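Local coordinates for protein vinylacetyl-CoA Delta-isomerase (Nitrosopumilus maritimus SCM1, PDB 6VJR) that binds FAD and a [4Fe-4S] cluster and, as an archaeal 4-hydroxybutyryl-CoA dehydratase, probably also has vinylacetyl-CoA delta-isomerase activity, at residues A[221-231]-A[252-262]; A[460-469]-A[481-491]. All blocks are in the same frame, centred on the assembly; numbering follows the deposited sequence. Where two conformers were deposited one is given.

Contact 1: residues A[221-231]-A[252-262]; sequences AKGVTYIYGRQ and GQEALIILDRV
Strands 224-228 and 254-259 pair antiparallel, their axes 4.5 Å apart at the closest, with Thr225-Ile258 and Ile227-Leu256 as hydrogen-bonded pairs. Thr225 and Ile258 bond in both directions; the shorter bond, Ile258 N to Thr225 O, is 2.7 Å. Gly223 O and Gly229 N extend the ladder to Asp260 N and Glu254 O.

On the face of Val224, Tyr226 and Tyr228, the side chains of Val224 and Ile257 lie side by side, Val224 CG1 to Ile257 CG2 3.6 Å. The other branch of Val224, CG2, which stands beside the backbone N, meets Leu259 CD2 and Val262 CG2. Val224 CG1 also sits over the rim of one face of the Tyr226 ring, whose CD2 and CE2 both lie 4.0 Å from Ile257 CG1. The opposite face carries Ile227, Leu256 and Ile258, against which Pro392, Leu406 and Tyr409 of the second subunit pack.

Polar side chains take over beyond Tyr228. Gln253, extended from a CG anti to the backbone N (chi1 164°), crosses the tyrosine at about a right angle, and its NE2 reaches Tyr228 OH at 3.2 Å. Gln231 NE2 meets Glu254 OE1 on the syn side at 3.0 Å, while Arg435 holds Gln231 OE1.

In the conformer given, Gln231 thus donates a hydrogen bond to a carboxylate that touches FAD, and the apolar ladder passes into a polar end at the flavin pocket.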
loop_
_atom_site.group_PDB
_atom_site.type_symbol
_atom_site.label_atom_id
_atom_site.label_comp_id
_atom_site.label_asym_id
_atom_site.label_seq_id
_atom_site.Cartn_x
_atom_site.Cartn_y
_atom_site.Cartn_z
ATOM N N ALA A 221 -36.724 14.951 -26.174
ATOM C CA ALA A 221 -36.578 16.253 -26.806
ATOM C C ALA A 221 -36.058 16.147 -28.238
ATOM O O ALA A 221 -35.154 15.362 -28.518
ATOM C CB ALA A 221 -35.659 17.111 -25.994
ATOM N N LYS A 222 -36.597 17.016 -29.104
ATOM C CA LYS A 222 -36.099 17.141 -30.476
ATOM C C LYS A 222 -34.677 17.703 -30.467
ATOM O O LYS A 222 -34.353 18.579 -29.679
ATOM C CB LYS A 222 -37.074 18.023 -31.271
ATOM C CG LYS A 222 -38.417 17.328 -31.430
ATOM C CD LYS A 222 -38.410 15.905 -31.992
ATOM C CE LYS A 222 -39.795 15.341 -32.213
ATOM N NZ LYS A 222 -39.739 13.920 -32.564
ATOM N N GLY A 223 -33.818 17.165 -31.329
ATOM C CA GLY A 223 -32.461 17.660 -31.497
ATOM C C GLY A 223 -31.431 16.846 -30.717
ATOM O O GLY A 223 -30.236 17.129 -30.794
ATOM N N VAL A 224 -31.892 15.822 -29.994
ATOM C CA VAL A 224 -31.024 14.977 -29.183
ATOM C C VAL A 224 -30.735 13.690 -29.935
ATOM O O VAL A 224 -31.631 13.049 -30.468
ATOM C CB VAL A 224 -31.658 14.626 -27.825
ATOM C CG1 VAL A 224 -30.737 13.725 -27.014
ATOM C CG2 VAL A 224 -32.043 15.877 -27.019
ATOM N N THR A 225 -29.455 13.318 -29.947
ATOM C CA THR A 225 -29.026 12.010 -30.407
ATOM C C THR A 225 -28.240 11.341 -29.277
ATOM O O THR A 225 -27.387 11.989 -28.659
ATOM C CB THR A 225 -28.131 12.154 -31.643
ATOM O OG1 THR A 225 -28.776 12.898 -32.689
ATOM C CG2 THR A 225 -27.707 10.786 -32.143
ATOM N N TYR A 226 -28.529 10.053 -29.045
ATOM C CA TYR A 226 -27.803 9.245 -28.063
ATOM C C TYR A 226 -26.922 8.250 -28.794
ATOM O O TYR A 226 -27.402 7.546 -29.694
ATOM C CB TYR A 226 -28.748 8.464 -27.141
ATOM C CG TYR A 226 -29.701 9.320 -26.340
ATOM C CD1 TYR A 226 -30.933 9.671 -26.868
ATOM C CD2 TYR A 226 -29.383 9.790 -25.077
ATOM C CE1 TYR A 226 -31.838 10.443 -26.148
ATOM C CE2 TYR A 226 -30.279 10.557 -24.348
ATOM C CZ TYR A 226 -31.509 10.893 -24.883
ATOM O OH TYR A 226 -32.341 11.663 -24.114
ATOM N N ILE A 227 -25.634 8.196 -28.403
ATOM C CA ILE A 227 -24.711 7.225 -28.957
ATOM C C ILE A 227 -24.219 6.339 -27.811
ATOM O O ILE A 227 -23.552 6.814 -26.914
ATOM C CB ILE A 227 -23.576 7.867 -29.753
ATOM C CG1 ILE A 227 -24.085 8.856 -30.817
ATOM C CG2 ILE A 227 -22.760 6.746 -30.388
ATOM C CD1 ILE A 227 -22.995 9.606 -31.533
ATOM N N TYR A 228 -24.636 5.079 -27.838
ATOM C CA TYR A 228 -24.447 4.178 -26.714
ATOM C C TYR A 228 -22.961 3.874 -26.512
ATOM O O TYR A 228 -22.242 3.674 -27.464
ATOM C CB TYR A 228 -25.220 2.884 -26.980
ATOM C CG TYR A 228 -25.816 2.223 -25.744
ATOM C CD1 TYR A 228 -27.085 2.587 -25.295
ATOM C CD2 TYR A 228 -25.142 1.243 -25.035
ATOM C CE1 TYR A 228 -27.626 2.059 -24.151
ATOM C CE2 TYR A 228 -25.702 0.680 -23.895
ATOM C CZ TYR A 228 -26.953 1.076 -23.476
ATOM O OH TYR A 228 -27.507 0.533 -22.358
ATOM N N GLY A 229 -22.525 3.752 -25.257
ATOM C CA GLY A 229 -21.173 3.307 -24.972
ATOM C C GLY A 229 -21.048 1.782 -24.935
ATOM O O GLY A 229 -21.885 1.078 -24.418
ATOM N N ARG A 230 -19.920 1.270 -25.433
ATOM C CA ARG A 230 -19.595 -0.132 -25.254
ATOM C C ARG A 230 -19.221 -0.378 -23.801
ATOM O O ARG A 230 -18.894 0.550 -23.070
ATOM C CB ARG A 230 -18.424 -0.548 -26.133
ATOM C CG ARG A 230 -18.734 -0.608 -27.616
ATOM C CD ARG A 230 -17.806 -1.541 -28.339
ATOM N NE ARG A 230 -18.164 -2.935 -28.056
ATOM C CZ ARG A 230 -17.964 -3.937 -28.904
ATOM N NH1 ARG A 230 -17.242 -3.763 -30.017
ATOM N NH2 ARG A 230 -18.403 -5.144 -28.589
ATOM N N GLN A 231 -19.242 -1.632 -23.396
ATOM C CA GLN A 231 -18.735 -2.056 -22.110
ATOM C C GLN A 231 -17.930 -3.339 -22.349
ATOM O O GLN A 231 -18.253 -4.097 -23.286
ATOM C CB GLN A 231 -19.837 -2.342 -21.096
ATOM C CG GLN A 231 -20.686 -1.127 -20.775
ATOM C CD GLN A 231 -21.650 -1.377 -19.640
ATOM O OE1 GLN A 231 -22.152 -2.490 -19.469
ATOM N NE2 GLN A 231 -21.882 -0.355 -18.826
ATOM N N GLY A 252 -25.362 -1.686 -16.026
ATOM C CA GLY A 252 -25.389 -0.234 -16.126
ATOM C C GLY A 252 -25.483 0.213 -17.579
ATOM O O GLY A 252 -25.583 -0.596 -18.500
ATOM N N GLN A 253 -25.559 1.529 -17.763
ATOM C CA GLN A 253 -25.757 2.118 -19.076
ATOM C C GLN A 253 -25.074 3.475 -19.083
ATOM O O GLN A 253 -25.326 4.279 -18.180
ATOM C CB GLN A 253 -27.258 2.377 -19.311
ATOM C CG GLN A 253 -27.574 3.336 -20.468
ATOM C CD GLN A 253 -29.064 3.562 -20.606
ATOM O OE1 GLN A 253 -29.622 4.577 -20.167
ATOM N NE2 GLN A 253 -29.710 2.578 -21.202
ATOM N N GLU A 254 -24.296 3.711 -20.142
ATOM C CA GLU A 254 -23.750 5.022 -20.430
ATOM C C GLU A 254 -23.997 5.345 -21.900
ATOM O O GLU A 254 -23.994 4.441 -22.761
ATOM C CB GLU A 254 -22.251 5.062 -20.122
ATOM C CG GLU A 254 -21.908 4.632 -18.695
ATOM C CD GLU A 254 -21.758 3.121 -18.497
ATOM O OE1 GLU A 254 -21.076 2.445 -19.313
ATOM O OE2 GLU A 254 -22.301 2.612 -17.477
ATOM N N ALA A 255 -24.193 6.650 -22.186
ATOM C CA ALA A 255 -24.259 7.090 -23.573
ATOM C C ALA A 255 -23.721 8.518 -23.685
ATOM O O ALA A 255 -23.716 9.268 -22.716
ATOM C CB ALA A 255 -25.680 6.985 -24.105
ATOM N N LEU A 256 -23.340 8.883 -24.910
ATOM C CA LEU A 256 -23.024 10.248 -25.292
ATOM C C LEU A 256 -24.304 10.904 -25.799
ATOM O O LEU A 256 -24.949 10.404 -26.719
ATOM C CB LEU A 256 -21.953 10.172 -26.373
ATOM C CG LEU A 256 -21.484 11.495 -26.971
ATOM C CD1 LEU A 256 -20.825 12.420 -25.986
ATOM C CD2 LEU A 256 -20.602 11.234 -28.169
ATOM N N ILE A 257 -24.650 12.028 -25.185
ATOM C CA ILE A 257 -25.833 12.787 -25.554
ATOM C C ILE A 257 -25.386 13.973 -26.410
ATOM O O ILE A 257 -24.628 14.846 -25.964
ATOM C CB ILE A 257 -26.577 13.295 -24.327
ATOM C CG1 ILE A 257 -26.838 12.223 -23.277
ATOM C CG2 ILE A 257 -27.876 13.964 -24.786
ATOM C CD1 ILE A 257 -27.560 12.758 -22.060
ATOM N N ILE A 258 -25.800 13.951 -27.665
ATOM C CA ILE A 258 -25.543 15.061 -28.563
ATOM C C ILE A 258 -26.745 15.998 -28.554
ATOM O O ILE A 258 -27.876 15.536 -28.614
ATOM C CB ILE A 258 -25.228 14.596 -29.987
ATOM C CG1 ILE A 258 -24.246 13.415 -30.027
ATOM C CG2 ILE A 258 -24.773 15.810 -30.813
ATOM C CD1 ILE A 258 -22.865 13.739 -29.501
ATOM N N LEU A 259 -26.477 17.311 -28.474
ATOM C CA LEU A 259 -27.506 18.343 -28.498
ATOM C C LEU A 259 -27.311 19.265 -29.697
ATOM O O LEU A 259 -26.238 19.882 -29.840
ATOM C CB LEU A 259 -27.385 19.158 -27.211
ATOM C CG LEU A 259 -27.341 18.350 -25.908
ATOM C CD1 LEU A 259 -26.784 19.144 -24.739
ATOM C CD2 LEU A 259 -28.692 17.830 -25.570
ATOM N N ASP A 260 -28.316 19.329 -30.575
ATOM C CA ASP A 260 -28.320 20.204 -31.748
ATOM C C ASP A 260 -29.506 21.157 -31.638
ATOM O O ASP A 260 -30.635 20.844 -32.003
ATOM C CB ASP A 260 -28.361 19.411 -33.036
ATOM C CG ASP A 260 -28.283 20.260 -34.287
ATOM O OD1 ASP A 260 -27.960 21.454 -34.164
ATOM O OD2 ASP A 260 -28.581 19.727 -35.373
ATOM N N ARG A 261 -29.209 22.341 -31.103
ATOM C CA ARG A 261 -30.176 23.424 -31.043
ATOM C C ARG A 261 -31.441 22.931 -30.348
ATOM O O ARG A 261 -32.570 23.186 -30.813
ATOM C CB ARG A 261 -30.483 24.043 -32.408
ATOM C CG ARG A 261 -29.292 24.715 -33.070
ATOM C CD ARG A 261 -29.557 25.002 -34.543
ATOM N NE ARG A 261 -29.569 23.671 -35.186
ATOM C CZ ARG A 261 -29.768 23.357 -36.456
ATOM N NH1 ARG A 261 -29.817 22.080 -36.789
ATOM N NH2 ARG A 261 -29.940 24.294 -37.386
ATOM N N VAL A 262 -31.220 22.275 -29.196
ATOM C CA VAL A 262 -32.312 21.783 -28.396
ATOM C C VAL A 262 -32.964 22.954 -27.667
ATOM O O VAL A 262 -32.290 23.754 -27.031
ATOM C CB VAL A 262 -31.786 20.704 -27.424
ATOM C CG1 VAL A 262 -32.862 20.192 -26.478
ATOM C CG2 VAL A 262 -31.211 19.525 -28.150
HETATM O O HOH W 1 -24.738 -0.653 -21.129
HETATM O O HOH W 2 -23.063 1.516 -21.737
HETATM O O HOH W 3 -23.101 -3.077 -16.802
#

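Contact 2: residues A[460-469]-A[481-491]; sequences RQMQVGYKKN and VEEPKESSEYF
Glu486 and Gln463 supply the main polar grip between the start of helix 464-475 and the segment 481-491. The Glu486 carboxylate straddles two backbone amides of the helix's first turn: OE1 takes Gly465 N on its syn lone pair at 2.8 Å, and OE2 takes Tyr466 N at 3.0 Å. Its CG lies between the backbone N and the carbonyl carbon (chi1 59°), and the chain then runs extended to the helix start. In the other direction, Gln463 OE1 accepts Phe491 N at 2.9 Å, in the carbonyl plane, on helix 489-494. Further along, Asn469 ND2 gives an almost straight bond to Glu482 O, 2.9 Å long.

Water fills in between: one links Gln463 NE2 to Glu486 OE2, another Val464 N to Glu486 OE1, and a third accepts from Gln463 N and lies within hydrogen-bonding distance of Arg460 O and Ser487 O.

Among packing contacts, Pro484 CG lies against the backbone of the first turn, 3.6 Å from Tyr466 N. Phe491 CD2 rests over the rim of one Tyr466 face, 3.5 Å from Tyr466 CE1, with the ring planes at 42°. Lys467 CE comes to the edge of the Phe491 ring, while Tyr466 OH continues to Gln92 of the third subunit.

A carboxylate bound to amides at a helix N-terminus is probably stabilised as the anion by the helix dipole; here it ties the C-terminal segment to that helix.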
loop_
_atom_site.group_PDB
_atom_site.type_symbol
_atom_site.label_atom_id
_atom_site.label_comp_id
_atom_site.label_asym_id
_atom_site.label_seq_id
_atom_site.Cartn_x
_atom_site.Cartn_y
_atom_site.Cartn_z
ATOM N N ARG A 460 -8.045 22.567 -0.544
ATOM C CA ARG A 460 -8.788 23.776 -0.285
ATOM C C ARG A 460 -9.312 23.849 1.149
ATOM O O ARG A 460 -9.532 24.956 1.650
ATOM C CB ARG A 460 -9.916 23.956 -1.307
ATOM C CG ARG A 460 -9.378 24.330 -2.677
ATOM C CD ARG A 460 -10.506 24.479 -3.686
ATOM N NE ARG A 460 -11.319 25.631 -3.284
ATOM C CZ ARG A 460 -12.630 25.690 -3.041
ATOM N NH1 ARG A 460 -13.169 26.868 -2.763
ATOM N NH2 ARG A 460 -13.397 24.607 -3.067
ATOM N N GLN A 461 -9.576 22.703 1.768
ATOM C CA GLN A 461 -10.243 22.665 3.051
ATOM C C GLN A 461 -9.396 22.181 4.229
ATOM O O GLN A 461 -9.907 22.107 5.338
ATOM C CB GLN A 461 -11.406 21.666 2.900
ATOM C CG GLN A 461 -12.499 22.100 1.938
ATOM C CD GLN A 461 -13.568 21.036 1.870
ATOM O OE1 GLN A 461 -14.535 21.003 2.655
ATOM N NE2 GLN A 461 -13.340 20.076 0.995
ATOM N N MET A 462 -8.123 21.830 4.005
ATOM C CA MET A 462 -7.320 21.097 4.966
ATOM C C MET A 462 -6.656 21.975 6.043
ATOM O O MET A 462 -5.940 21.435 6.910
ATOM C CB MET A 462 -6.292 20.248 4.219
ATOM C CG MET A 462 -5.155 20.990 3.618
ATOM S SD MET A 462 -4.133 19.778 2.748
ATOM C CE MET A 462 -3.002 20.970 2.035
ATOM N N GLN A 463 -6.892 23.292 6.035
ATOM C CA GLN A 463 -6.520 24.212 7.123
ATOM C C GLN A 463 -5.060 24.031 7.562
ATOM O O GLN A 463 -4.743 23.877 8.742
ATOM C CB GLN A 463 -7.491 24.020 8.283
ATOM C CG GLN A 463 -8.882 24.494 7.924
ATOM C CD GLN A 463 -9.873 24.419 9.059
ATOM O OE1 GLN A 463 -10.697 23.497 9.126
ATOM N NE2 GLN A 463 -9.757 25.357 9.978
ATOM N N VAL A 464 -4.155 24.081 6.576
ATOM C CA VAL A 464 -2.723 24.000 6.829
ATOM C C VAL A 464 -2.239 25.082 7.803
ATOM O O VAL A 464 -1.457 24.796 8.697
ATOM C CB VAL A 464 -1.914 24.079 5.528
ATOM C CG1 VAL A 464 -0.421 24.015 5.804
ATOM C CG2 VAL A 464 -2.291 22.985 4.602
ATOM N N GLY A 465 -2.706 26.332 7.635
ATOM C CA GLY A 465 -2.253 27.388 8.512
ATOM C C GLY A 465 -2.654 27.148 9.971
ATOM O O GLY A 465 -1.867 27.423 10.870
ATOM N N TYR A 466 -3.916 26.701 10.188
ATOM C CA TYR A 466 -4.369 26.330 11.507
ATOM C C TYR A 466 -3.465 25.265 12.108
ATOM O O TYR A 466 -3.047 25.364 13.257
ATOM C CB TYR A 466 -5.831 25.875 11.419
ATOM C CG TYR A 466 -6.539 25.368 12.668
ATOM C CD1 TYR A 466 -6.300 24.099 13.177
ATOM C CD2 TYR A 466 -7.588 26.070 13.227
ATOM C CE1 TYR A 466 -6.986 23.585 14.261
ATOM C CE2 TYR A 466 -8.305 25.551 14.301
ATOM C CZ TYR A 466 -7.985 24.312 14.835
ATOM O OH TYR A 466 -8.673 23.724 15.892
ATOM N N LYS A 467 -3.166 24.249 11.306
ATOM C CA LYS A 467 -2.345 23.135 11.772
ATOM C C LYS A 467 -0.891 23.538 12.067
ATOM O O LYS A 467 -0.311 23.103 13.062
ATOM C CB LYS A 467 -2.414 21.972 10.774
ATOM C CG LYS A 467 -3.807 21.344 10.671
ATOM C CD LYS A 467 -3.938 20.239 9.632
ATOM C CE LYS A 467 -5.364 19.724 9.660
ATOM N NZ LYS A 467 -5.557 18.703 8.671
ATOM N N LYS A 468 -0.330 24.422 11.238
ATOM C CA LYS A 468 0.992 24.974 11.500
ATOM C C LYS A 468 1.029 25.634 12.880
ATOM O O LYS A 468 1.973 25.460 13.637
ATOM C CB LYS A 468 1.424 25.987 10.437
ATOM C CG LYS A 468 1.699 25.345 9.093
ATOM C CD LYS A 468 1.890 26.344 7.972
ATOM C CE LYS A 468 3.154 27.057 8.062
ATOM N NZ LYS A 468 3.284 28.081 7.034
ATOM N N ASN A 469 -0.055 26.350 13.219
ATOM C CA ASN A 469 -0.103 27.028 14.503
ATOM C C ASN A 469 -0.205 26.037 15.657
ATOM O O ASN A 469 0.371 26.266 16.728
ATOM C CB ASN A 469 -1.201 28.074 14.518
ATOM C CG ASN A 469 -0.826 29.260 13.645
ATOM O OD1 ASN A 469 0.314 29.421 13.209
ATOM N ND2 ASN A 469 -1.766 30.127 13.366
ATOM N N VAL A 481 4.166 33.456 14.365
ATOM C CA VAL A 481 2.842 32.901 14.183
ATOM C C VAL A 481 2.008 33.854 13.330
ATOM O O VAL A 481 1.881 35.020 13.670
ATOM C CB VAL A 481 2.214 32.607 15.549
ATOM C CG1 VAL A 481 0.761 32.132 15.435
ATOM C CG2 VAL A 481 3.060 31.618 16.343
ATOM N N GLU A 482 1.407 33.319 12.256
ATOM C CA GLU A 482 0.560 34.089 11.346
ATOM C C GLU A 482 -0.897 33.621 11.447
ATOM O O GLU A 482 -1.170 32.433 11.631
ATOM C CB GLU A 482 1.022 33.908 9.902
ATOM C CG GLU A 482 2.498 34.252 9.704
ATOM C CD GLU A 482 2.807 35.181 8.539
ATOM O OE1 GLU A 482 2.150 36.238 8.413
ATOM O OE2 GLU A 482 3.751 34.877 7.790
ATOM N N GLU A 483 -1.844 34.565 11.356
ATOM C CA GLU A 483 -3.263 34.237 11.248
ATOM C C GLU A 483 -3.492 33.457 9.951
ATOM O O GLU A 483 -3.033 33.871 8.883
ATOM C CB GLU A 483 -4.099 35.520 11.286
ATOM C CG GLU A 483 -5.596 35.280 11.430
ATOM C CD GLU A 483 -6.412 36.563 11.280
ATOM O OE1 GLU A 483 -7.610 36.495 11.574
ATOM O OE2 GLU A 483 -5.883 37.635 10.887
ATOM N N PRO A 484 -4.183 32.297 9.982
ATOM C CA PRO A 484 -4.472 31.575 8.754
ATOM C C PRO A 484 -5.345 32.374 7.800
ATOM O O PRO A 484 -6.257 33.081 8.231
ATOM C CB PRO A 484 -5.156 30.301 9.238
ATOM C CG PRO A 484 -4.704 30.169 10.683
ATOM C CD PRO A 484 -4.618 31.567 11.176
ATOM N N LYS A 485 -5.041 32.256 6.506
ATOM C CA LYS A 485 -5.873 32.843 5.466
ATOM C C LYS A 485 -6.287 31.711 4.530
ATOM O O LYS A 485 -5.535 31.335 3.630
ATOM C CB LYS A 485 -5.052 33.887 4.705
ATOM C CG LYS A 485 -4.520 35.023 5.548
ATOM C CD LYS A 485 -5.587 36.045 5.932
ATOM C CE LYS A 485 -5.018 37.321 6.510
ATOM N NZ LYS A 485 -4.535 37.153 7.886
ATOM N N GLU A 486 -7.426 31.101 4.842
ATOM C CA GLU A 486 -7.848 29.856 4.230
ATOM C C GLU A 486 -9.285 29.600 4.672
ATOM O O GLU A 486 -9.723 30.142 5.685
ATOM C CB GLU A 486 -6.962 28.692 4.679
ATOM C CG GLU A 486 -6.947 28.476 6.193
ATOM C CD GLU A 486 -5.807 27.653 6.791
ATOM O OE1 GLU A 486 -4.787 27.437 6.053
ATOM O OE2 GLU A 486 -5.887 27.220 8.006
ATOM N N SER A 487 -9.959 28.708 3.946
ATOM C CA SER A 487 -11.248 28.231 4.378
ATOM C C SER A 487 -11.103 27.534 5.723
ATOM O O SER A 487 -10.286 26.634 5.844
ATOM C CB SER A 487 -11.880 27.310 3.402
ATOM O OG SER A 487 -13.145 26.921 3.947
ATOM N N SER A 488 -11.941 27.917 6.708
ATOM C CA SER A 488 -11.852 27.342 8.039
ATOM C C SER A 488 -13.100 26.538 8.387
ATOM O O SER A 488 -13.291 26.160 9.536
ATOM C CB SER A 488 -11.607 28.398 9.070
ATOM O OG SER A 488 -12.713 29.269 9.146
ATOM N N GLU A 489 -13.897 26.189 7.383
ATOM C CA GLU A 489 -15.218 25.632 7.632
ATOM C C GLU A 489 -15.144 24.219 8.196
ATOM O O GLU A 489 -15.962 23.846 9.010
ATOM C CB GLU A 489 -16.074 25.710 6.370
ATOM C CG GLU A 489 -16.419 27.150 5.996
ATOM C CD GLU A 489 -16.816 28.053 7.169
ATOM O OE1 GLU A 489 -16.015 28.989 7.522
ATOM O OE2 GLU A 489 -17.908 27.817 7.762
ATOM N N TYR A 490 -14.111 23.441 7.856
ATOM C CA TYR A 490 -14.152 22.020 8.227
ATOM C C TYR A 490 -14.073 21.866 9.744
ATOM O O TYR A 490 -14.842 21.095 10.352
ATOM C CB TYR A 490 -13.061 21.186 7.555
ATOM C CG TYR A 490 -13.087 19.699 7.937
ATOM C CD1 TYR A 490 -14.224 18.910 7.829
ATOM C CD2 TYR A 490 -11.954 19.063 8.423
ATOM C CE1 TYR A 490 -14.228 17.564 8.198
ATOM C CE2 TYR A 490 -11.948 17.715 8.779
ATOM C CZ TYR A 490 -13.083 16.942 8.635
ATOM O OH TYR A 490 -13.156 15.602 8.982
ATOM N N PHE A 491 -13.082 22.526 10.377
ATOM C CA PHE A 491 -12.954 22.423 11.829
ATOM C C PHE A 491 -14.132 23.053 12.567
ATOM O O PHE A 491 -14.463 22.615 13.685
ATOM C CB PHE A 491 -11.592 22.853 12.359
ATOM C CG PHE A 491 -10.501 21.832 12.123
ATOM C CD1 PHE A 491 -10.754 20.478 12.163
ATOM C CD2 PHE A 491 -9.206 22.235 11.859
ATOM C CE1 PHE A 491 -9.721 19.552 11.934
ATOM C CE2 PHE A 491 -8.193 21.293 11.660
ATOM C CZ PHE A 491 -8.472 19.965 11.651
HETATM O O HOH W 4 -8.374 25.186 4.423
HETATM O O HOH W 5 -12.012 23.959 5.790
HETATM O O HOH W 6 -8.109 27.807 9.419
HETATM O O HOH W 7 -11.787 26.302 11.957
HETATM O O HOH W 8 -4.981 25.465 4.057
HETATM O O HOH W 9 2.193 30.576 11.532
#

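Overall arrangement
Contact 1 lies in the N-terminal part of the chain and contact 2 near its C-terminal end; the first closes before the second opens. Their centres are 44 Å apart and their nearest atoms about 26 Å, so they do not meet. They share no sheet or helix: contact 1 joins neighbouring strands of a mixed sheet bordering the FAD pocket, whereas contact 2 packs residues 481-488 and the start of helix 489-494 against the start of helix 464-475, away from the annotated sites. Each reaches a different copy in the tetramer, contact 1 the second subunit, contact 2 the third. Contact 1 thus belongs to a sheet beside the FAD pocket, contact 2 to peripheral helical packing that reaches another subunit.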